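Local coordinates for protein fervidolysin (Fervidobacterium pennivorans, PDB 1R6V) that degrades keratin into peptides as a calcium-binding, subtilisin-like serine protease, which lets its bacterium grow on native feathers, at residues Tyr29-Ile34 with Met72-Ala77; Tyr273-Lys278 with Tyr479-Gly483. The protein carries 1 engineered substitution. One frame throughout, in Å; residues are numbered along the deposited sequence.

Interaction 1 holds a helix to the sheet within the propeptide domain. Interaction 2 joins the catalytic domain to the first beta-sandwich domain. Their centres lie 19 Å apart, and their nearest atoms are about 7 Å apart without touching. The propeptide sheet connects them. Strand 33-38 of interaction 1 pairs with strand 89-93, and E93 on that strand bonds to Y275 N and T276 OG1 at the start of helix 275-286. K33 adds a salt bridge to D247 of the catalytic domain. Both contacts lie away from the calcium site and the probable charge relay positions D162, A200 and S381. A200 is the engineered substitution, so the relay is incomplete here.

Interaction 1 (Tyr29-Ile34 with Met72-Ala77); sequences YTEGKI and MTVKQA
G32 CA lies 3.9 Å from M72 O where the loop entering strand 33-38 passes the start of helix 74-81, and the CA atoms of G32 and T73 are 5.1 Å apart. Both pieces belong to the propeptide domain, in which helix 74-81 packs beside an antiparallel sheet. The E31 carboxylate makes the main polar contact. Its chain bends at chi2 (61°) and brings OE2 to V74 N, which meets it on the syn side; the 2.5 Å separation is unusually short and doubtful. G32 N approaches the anti side of the same OE2 at 3.0 Å. The two donors therefore fix how the carboxylate is turned. Its other oxygen, OE1, accepts from a water that also meets Y29 OH and K75 N. T73 is the N-cap. It forms a capping box with Q76: Q76 N donates to T73 OG1 at 3.0 Å, and T73 N donates to Q76 OE1. With an alanine in place of T73, OG1 is gone and the helix start would probably be held less firmly, Q76 N lacking its cap. The apolar part centres on V74. Its CG2 packs 3.8 Å from CE1 of the Y29 ring, and its CG1 is 4.2 Å from I34 CG2. The same I34 methyl reaches A77 CB. I34 and A77 also touch helix 41-51, so this patch joins the domain's apolar interior. The amides of V74, K75 and Q76 thus meet E31, the water and T73 in turn, and the helix start would probably favour a negatively charged E31.

Interaction 2 (Tyr273-Lys278 with Tyr479-Gly483); sequences YSYTMK and YAKTG
K481 N donates to Y273 OH over 3.0 Å in a nearly straight bond (172°). Y275 OH donates to T482 O at 3.2 Å, from above the carbonyl plane. These bonds join the subtilisin-like catalytic domain to the Ig-like beta-sandwich domain. Y273 and Y275 flank S274, the N-cap of helix 275-286, while K481 ends strand 478-481, an outermost strand of its sheet. On its sheet side this strand pairs through A480 with V468. Y273 OH meets the polar atoms of the other edge. Besides K481 N it binds two waters, one donating to K481 O and the other to Y479 O. One phenol oxygen thus serves three backbone groups, two of them through water. The Y273 ring reaches them because CG stands anti to the backbone N (chi1 -175°), which sends the ring across toward the strand. K481 then folds over this ring. With its CG beside the backbone N (chi1 -56°) and the chain extended at chi2, CD comes over the ring centre, 3.7 Å from the centroid, in a CH-pi contact. Y306 packs edge-to-face with Y273. The two tyrosines Y273 and Y275 also meet, with Y273 CE2 4.0 Å above the plane of the Y275 ring. Farther out, Y479 CE1 touches Y273 CE1 at 4.2 Å, and Y479 also packs on Y306. K278 lies along the border with its amine in a salt bridge to D282 and a bond to R489 O of the sandwich domain. At the far end of the contact, the Y275 ring brings CE2 to 4.0 Å from G483 CA.

Interaction 1 (Tyr29-Ile34 with Met72-Ala77)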
ATOM      1  N   TYR A  29      -8.527  10.612   3.007  1.00 22.29           N
ATOM      2  CA  TYR A  29      -7.869  10.238   4.247  1.00 21.96           C
ATOM      3  C   TYR A  29      -8.610  10.667   5.504  1.00 22.10           C
ATOM      4  O   TYR A  29      -9.424  11.599   5.485  1.00 23.17           O
ATOM      5  CB  TYR A  29      -6.421  10.759   4.252  1.00 21.49           C
ATOM      6  CG  TYR A  29      -6.271  12.269   4.244  1.00 20.91           C
ATOM      7  CD1 TYR A  29      -6.207  12.983   5.440  1.00 21.49           C
ATOM      8  CD2 TYR A  29      -6.199  12.980   3.044  1.00 20.73           C
ATOM      9  CE1 TYR A  29      -6.076  14.371   5.449  1.00 20.57           C
ATOM     10  CE2 TYR A  29      -6.067  14.374   3.039  1.00 21.47           C
ATOM     11  CZ  TYR A  29      -6.008  15.062   4.256  1.00 22.86           C
ATOM     12  OH  TYR A  29      -5.904  16.442   4.281  1.00 21.40           O
ATOM     13  N   THR A  30      -8.340   9.965   6.597  1.00 21.60           N
ATOM     14  CA  THR A  30      -8.968  10.257   7.875  1.00 21.98           C
ATOM     15  C   THR A  30      -8.294  11.462   8.505  1.00 21.37           C
ATOM     16  O   THR A  30      -7.078  11.520   8.599  1.00 20.38           O
ATOM     17  CB  THR A  30      -8.848   9.060   8.820  1.00 23.42           C
ATOM     18  OG1 THR A  30      -9.499   7.933   8.218  1.00 24.97           O
ATOM     19  CG2 THR A  30      -9.496   9.366  10.174  1.00 23.30           C
ATOM     20  N   GLU A  31      -9.094  12.424   8.941  1.00 20.13           N
ATOM     21  CA  GLU A  31      -8.544  13.626   9.546  1.00 20.98           C
ATOM     22  C   GLU A  31      -8.141  13.426  11.010  1.00 21.31           C
ATOM     23  O   GLU A  31      -8.585  12.477  11.669  1.00 22.56           O
ATOM     24  CB  GLU A  31      -9.579  14.754   9.442  1.00 20.88           C
ATOM     25  CG  GLU A  31      -9.058  16.120   9.843  1.00 25.87           C
ATOM     26  CD  GLU A  31      -7.911  16.581   8.962  1.00 25.32           C
ATOM     27  OE1 GLU A  31      -8.160  17.114   7.855  1.00 30.07           O
ATOM     28  OE2 GLU A  31      -6.757  16.399   9.383  1.00 23.86           O
ATOM     29  N   GLY A  32      -7.269  14.315  11.489  1.00 19.74           N
ATOM     30  CA  GLY A  32      -6.837  14.314  12.876  1.00 20.10           C
ATOM     31  C   GLY A  32      -5.859  13.290  13.408  1.00 17.41           C
ATOM     32  O   GLY A  32      -5.732  13.154  14.622  1.00 17.99           O
ATOM     33  N   LYS A  33      -5.162  12.582  12.527  1.00 17.53           N
ATOM     34  CA  LYS A  33      -4.209  11.575  12.971  1.00 15.92           C
ATOM     35  C   LYS A  33      -3.101  11.395  11.945  1.00 14.00           C
ATOM     36  O   LYS A  33      -3.344  11.511  10.744  1.00 12.89           O
ATOM     37  CB  LYS A  33      -4.923  10.231  13.162  1.00 19.68           C
ATOM     38  CG  LYS A  33      -3.982   9.067  13.444  1.00 24.19           C
ATOM     39  CD  LYS A  33      -4.702   7.720  13.390  1.00 25.16           C
ATOM     40  CE  LYS A  33      -5.534   7.473  14.633  1.00 28.87           C
ATOM     41  NZ  LYS A  33      -6.034   6.061  14.632  1.00 28.50           N
ATOM     42  N   ILE A  34      -1.891  11.133  12.427  1.00 13.65           N
ATOM     43  CA  ILE A  34      -0.766  10.857  11.535  1.00 12.96           C
ATOM     44  C   ILE A  34      -0.061   9.574  11.946  1.00 13.19           C
ATOM     45  O   ILE A  34      -0.036   9.215  13.125  1.00 13.30           O
ATOM     46  CB  ILE A  34       0.291  11.997  11.503  1.00 13.32           C
ATOM     47  CG1 ILE A  34       0.784  12.338  12.916  1.00 14.47           C
ATOM     48  CG2 ILE A  34      -0.291  13.211  10.805  1.00 11.39           C
ATOM     49  CD1 ILE A  34       1.947  13.398  12.904  1.00 13.44           C
ATOM     50  N   MET A  72      -6.238  19.757  15.403  1.00 31.80           N
ATOM     51  CA  MET A  72      -5.324  20.188  14.348  1.00 29.54           C
ATOM     52  C   MET A  72      -5.583  19.235  13.186  1.00 26.97           C
ATOM     53  O   MET A  72      -5.972  18.084  13.405  1.00 25.52           O
ATOM     54  CB  MET A  72      -3.879  20.062  14.842  1.00 31.61           C
ATOM     55  CG  MET A  72      -2.848  20.886  14.089  1.00 34.62           C
ATOM     56  SD  MET A  72      -1.127  20.706  14.734  1.00 34.55           S
ATOM     57  CE  MET A  72      -1.189  21.680  16.225  1.00 31.89           C
ATOM     58  N   THR A  73      -5.405  19.713  11.957  1.00 22.47           N
ATOM     59  CA  THR A  73      -5.625  18.863  10.790  1.00 20.82           C
ATOM     60  C   THR A  73      -4.299  18.236  10.388  1.00 18.76           C
ATOM     61  O   THR A  73      -3.238  18.664  10.834  1.00 16.52           O
ATOM     62  CB  THR A  73      -6.140  19.662   9.572  1.00 22.04           C
ATOM     63  OG1 THR A  73      -5.117  20.564   9.136  1.00 21.69           O
ATOM     64  CG2 THR A  73      -7.384  20.469   9.934  1.00 21.95           C
ATOM     65  N   VAL A  74      -4.363  17.226   9.529  1.00 18.50           N
ATOM     66  CA  VAL A  74      -3.147  16.578   9.070  1.00 16.81           C
ATOM     67  C   VAL A  74      -2.275  17.621   8.382  1.00 16.98           C
ATOM     68  O   VAL A  74      -1.067  17.680   8.613  1.00 16.17           O
ATOM     69  CB  VAL A  74      -3.472  15.441   8.079  1.00 19.39           C
ATOM     70  CG1 VAL A  74      -2.182  14.874   7.495  1.00 17.57           C
ATOM     71  CG2 VAL A  74      -4.281  14.347   8.787  1.00 17.78           C
ATOM     72  N   LYS A  75      -2.887  18.457   7.548  1.00 17.67           N
ATOM     73  CA  LYS A  75      -2.135  19.477   6.823  1.00 19.66           C
ATOM     74  C   LYS A  75      -1.407  20.397   7.794  1.00 18.33           C
ATOM     75  O   LYS A  75      -0.237  20.730   7.602  1.00 16.90           O
ATOM     76  CB  LYS A  75      -3.074  20.284   5.919  1.00 20.71           C
ATOM     77  CG  LYS A  75      -2.356  21.149   4.893  1.00 27.31           C
ATOM     78  CD  LYS A  75      -3.377  21.871   4.023  1.00 31.21           C
ATOM     79  CE  LYS A  75      -2.724  22.900   3.123  1.00 35.13           C
ATOM     80  NZ  LYS A  75      -1.745  22.269   2.194  1.00 38.43           N
ATOM     81  N   GLN A  76      -2.092  20.799   8.857  1.00 17.75           N
ATOM     82  CA  GLN A  76      -1.466  21.658   9.849  1.00 17.93           C
ATOM     83  C   GLN A  76      -0.327  20.924  10.562  1.00 17.14           C
ATOM     84  O   GLN A  76       0.693  21.528  10.913  1.00 17.01           O
ATOM     85  CB  GLN A  76      -2.511  22.127  10.864  1.00 18.63           C
ATOM     86  CG  GLN A  76      -3.584  23.016  10.265  1.00 22.03           C
ATOM     87  CD  GLN A  76      -4.625  23.420  11.286  1.00 25.42           C
ATOM     88  OE1 GLN A  76      -5.023  22.618  12.127  1.00 27.06           O
ATOM     89  NE2 GLN A  76      -5.081  24.666  11.210  1.00 27.84           N
ATOM     90  N   ALA A  77      -0.494  19.620  10.790  1.00 16.01           N
ATOM     91  CA  ALA A  77       0.563  18.841  11.439  1.00 15.72           C
ATOM     92  C   ALA A  77       1.780  18.802  10.513  1.00 15.77           C
ATOM     93  O   ALA A  77       2.927  18.894  10.957  1.00 15.51           O
ATOM     94  CB  ALA A  77       0.075  17.401  11.744  1.00 14.09           C
TER
HETATM   95  O   HOH W   1      -5.777  18.000   6.487  1.00 21.82           O

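Interaction 2 (Tyr273-Lys278 with Tyr479-Gly483)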
ATOM      1  N   TYR A 273      -1.741   4.955  -1.241  1.00 14.23           N
ATOM      2  CA  TYR A 273      -0.545   4.113  -1.139  1.00 15.76           C
ATOM      3  C   TYR A 273      -0.046   4.407   0.260  1.00 15.47           C
ATOM      4  O   TYR A 273       0.359   5.533   0.555  1.00 16.59           O
ATOM      5  CB  TYR A 273       0.543   4.547  -2.122  1.00 15.91           C
ATOM      6  CG  TYR A 273       1.756   3.638  -2.145  1.00 15.15           C
ATOM      7  CD1 TYR A 273       1.885   2.652  -3.114  1.00 17.02           C
ATOM      8  CD2 TYR A 273       2.795   3.786  -1.217  1.00 15.12           C
ATOM      9  CE1 TYR A 273       3.014   1.847  -3.177  1.00 16.68           C
ATOM     10  CE2 TYR A 273       3.932   2.980  -1.271  1.00 14.08           C
ATOM     11  CZ  TYR A 273       4.030   2.014  -2.264  1.00 15.90           C
ATOM     12  OH  TYR A 273       5.160   1.237  -2.364  1.00 18.13           O
ATOM     13  N   SER A 274      -0.060   3.401   1.118  1.00 14.85           N
ATOM     14  CA  SER A 274       0.371   3.589   2.503  1.00 12.96           C
ATOM     15  C   SER A 274       1.701   2.916   2.753  1.00 12.23           C
ATOM     16  O   SER A 274       1.857   1.725   2.474  1.00 12.46           O
ATOM     17  CB  SER A 274      -0.691   3.001   3.445  1.00 14.24           C
ATOM     18  OG  SER A 274      -0.217   2.837   4.774  1.00 12.55           O
ATOM     19  N   TYR A 275       2.670   3.667   3.264  1.00 11.85           N
ATOM     20  CA  TYR A 275       3.958   3.052   3.564  1.00 12.28           C
ATOM     21  C   TYR A 275       3.818   2.128   4.752  1.00 11.47           C
ATOM     22  O   TYR A 275       4.527   1.116   4.872  1.00 12.02           O
ATOM     23  CB  TYR A 275       5.014   4.106   3.846  1.00 11.25           C
ATOM     24  CG  TYR A 275       5.525   4.736   2.574  1.00 16.39           C
ATOM     25  CD1 TYR A 275       4.863   5.811   1.994  1.00 19.14           C
ATOM     26  CD2 TYR A 275       6.667   4.237   1.940  1.00 17.69           C
ATOM     27  CE1 TYR A 275       5.328   6.384   0.813  1.00 19.70           C
ATOM     28  CE2 TYR A 275       7.138   4.805   0.756  1.00 20.59           C
ATOM     29  CZ  TYR A 275       6.460   5.881   0.209  1.00 19.68           C
ATOM     30  OH  TYR A 275       6.945   6.484  -0.926  1.00 23.17           O
ATOM     31  N   THR A 276       2.915   2.488   5.656  1.00 11.70           N
ATOM     32  CA  THR A 276       2.665   1.667   6.827  1.00  9.36           C
ATOM     33  C   THR A 276       2.058   0.329   6.434  1.00 11.26           C
ATOM     34  O   THR A 276       2.494  -0.725   6.909  1.00 10.36           O
ATOM     35  CB  THR A 276       1.711   2.382   7.800  1.00 10.74           C
ATOM     36  OG1 THR A 276       2.360   3.553   8.288  1.00 10.68           O
ATOM     37  CG2 THR A 276       1.357   1.477   9.005  1.00 13.06           C
ATOM     38  N   MET A 277       1.054   0.360   5.560  1.00 10.94           N
ATOM     39  CA  MET A 277       0.430  -0.894   5.146  1.00 10.59           C
ATOM     40  C   MET A 277       1.405  -1.766   4.346  1.00 12.37           C
ATOM     41  O   MET A 277       1.361  -2.999   4.437  1.00 11.37           O
ATOM     42  CB  MET A 277      -0.832  -0.630   4.320  1.00  9.52           C
ATOM     43  CG  MET A 277      -1.734  -1.876   4.198  1.00  9.84           C
ATOM     44  SD  MET A 277      -2.407  -2.524   5.801  1.00  5.64           S
ATOM     45  CE  MET A 277      -3.370  -0.916   6.365  1.00 11.09           C
ATOM     46  N   LYS A 278       2.278  -1.121   3.575  1.00 12.74           N
ATOM     47  CA  LYS A 278       3.286  -1.819   2.767  1.00 13.78           C
ATOM     48  C   LYS A 278       4.168  -2.574   3.752  1.00 13.38           C
ATOM     49  O   LYS A 278       4.451  -3.766   3.596  1.00 12.09           O
ATOM     50  CB  LYS A 278       4.143  -0.800   1.995  1.00 14.61           C
ATOM     51  CG  LYS A 278       5.270  -1.385   1.123  1.00 20.88           C
ATOM     52  CD  LYS A 278       4.726  -1.896  -0.192  1.00 21.68           C
ATOM     53  CE  LYS A 278       5.833  -2.147  -1.214  1.00 22.51           C
ATOM     54  NZ  LYS A 278       6.730  -3.296  -0.863  1.00 20.00           N
ATOM     55  N   TYR A 479       4.327  -2.553  -9.057  1.00 15.89           N
ATOM     56  CA  TYR A 479       4.559  -1.138  -8.820  1.00 17.90           C
ATOM     57  C   TYR A 479       4.880  -0.895  -7.355  1.00 16.71           C
ATOM     58  O   TYR A 479       4.331  -1.557  -6.480  1.00 18.70           O
ATOM     59  CB  TYR A 479       3.306  -0.346  -9.217  1.00 20.99           C
ATOM     60  CG  TYR A 479       3.333   1.129  -8.847  1.00 25.45           C
ATOM     61  CD1 TYR A 479       2.946   1.560  -7.572  1.00 28.04           C
ATOM     62  CD2 TYR A 479       3.738   2.088  -9.768  1.00 28.87           C
ATOM     63  CE1 TYR A 479       2.965   2.918  -7.231  1.00 29.01           C
ATOM     64  CE2 TYR A 479       3.759   3.450  -9.437  1.00 30.10           C
ATOM     65  CZ  TYR A 479       3.373   3.854  -8.170  1.00 30.20           C
ATOM     66  OH  TYR A 479       3.408   5.197  -7.849  1.00 32.05           O
ATOM     67  N   ALA A 480       5.782   0.042  -7.095  1.00 17.36           N
ATOM     68  CA  ALA A 480       6.143   0.413  -5.730  1.00 17.10           C
ATOM     69  C   ALA A 480       6.837   1.764  -5.751  1.00 18.28           C
ATOM     70  O   ALA A 480       7.390   2.182  -6.764  1.00 18.85           O
ATOM     71  CB  ALA A 480       7.065  -0.625  -5.106  1.00 16.39           C
ATOM     72  N   LYS A 481       6.812   2.449  -4.621  1.00 17.68           N
ATOM     73  CA  LYS A 481       7.456   3.751  -4.524  1.00 18.10           C
ATOM     74  C   LYS A 481       8.668   3.634  -3.606  1.00 17.43           C
ATOM     75  O   LYS A 481       8.618   2.932  -2.594  1.00 17.70           O
ATOM     76  CB  LYS A 481       6.458   4.749  -3.957  1.00 20.59           C
ATOM     77  CG  LYS A 481       5.187   4.820  -4.781  1.00 26.30           C
ATOM     78  CD  LYS A 481       4.141   5.727  -4.157  1.00 31.29           C
ATOM     79  CE  LYS A 481       4.386   7.177  -4.505  1.00 34.08           C
ATOM     80  NZ  LYS A 481       3.274   8.036  -3.995  1.00 37.87           N
ATOM     81  N   THR A 482       9.757   4.320  -3.931  1.00 16.25           N
ATOM     82  CA  THR A 482      10.931   4.223  -3.073  1.00 15.73           C
ATOM     83  C   THR A 482      10.671   4.889  -1.731  1.00 16.01           C
ATOM     84  O   THR A 482       9.961   5.891  -1.651  1.00 15.56           O
ATOM     85  CB  THR A 482      12.194   4.858  -3.713  1.00 15.67           C
ATOM     86  OG1 THR A 482      11.961   6.249  -3.964  1.00 15.34           O
ATOM     87  CG2 THR A 482      12.554   4.145  -5.031  1.00 15.51           C
ATOM     88  N   GLY A 483      11.245   4.313  -0.679  1.00 16.71           N
ATOM     89  CA  GLY A 483      11.090   4.870   0.654  1.00 17.07           C
ATOM     90  C   GLY A 483      12.192   5.879   0.929  1.00 17.64           C
ATOM     91  O   GLY A 483      12.943   6.251   0.016  1.00 17.00           O
TER
HETATM   92  O   HOH W   2       7.236   1.405  -0.847  1.00 24.10           O
HETATM   93  O   HOH W   3       4.179  -1.331  -3.687  1.00 31.94           O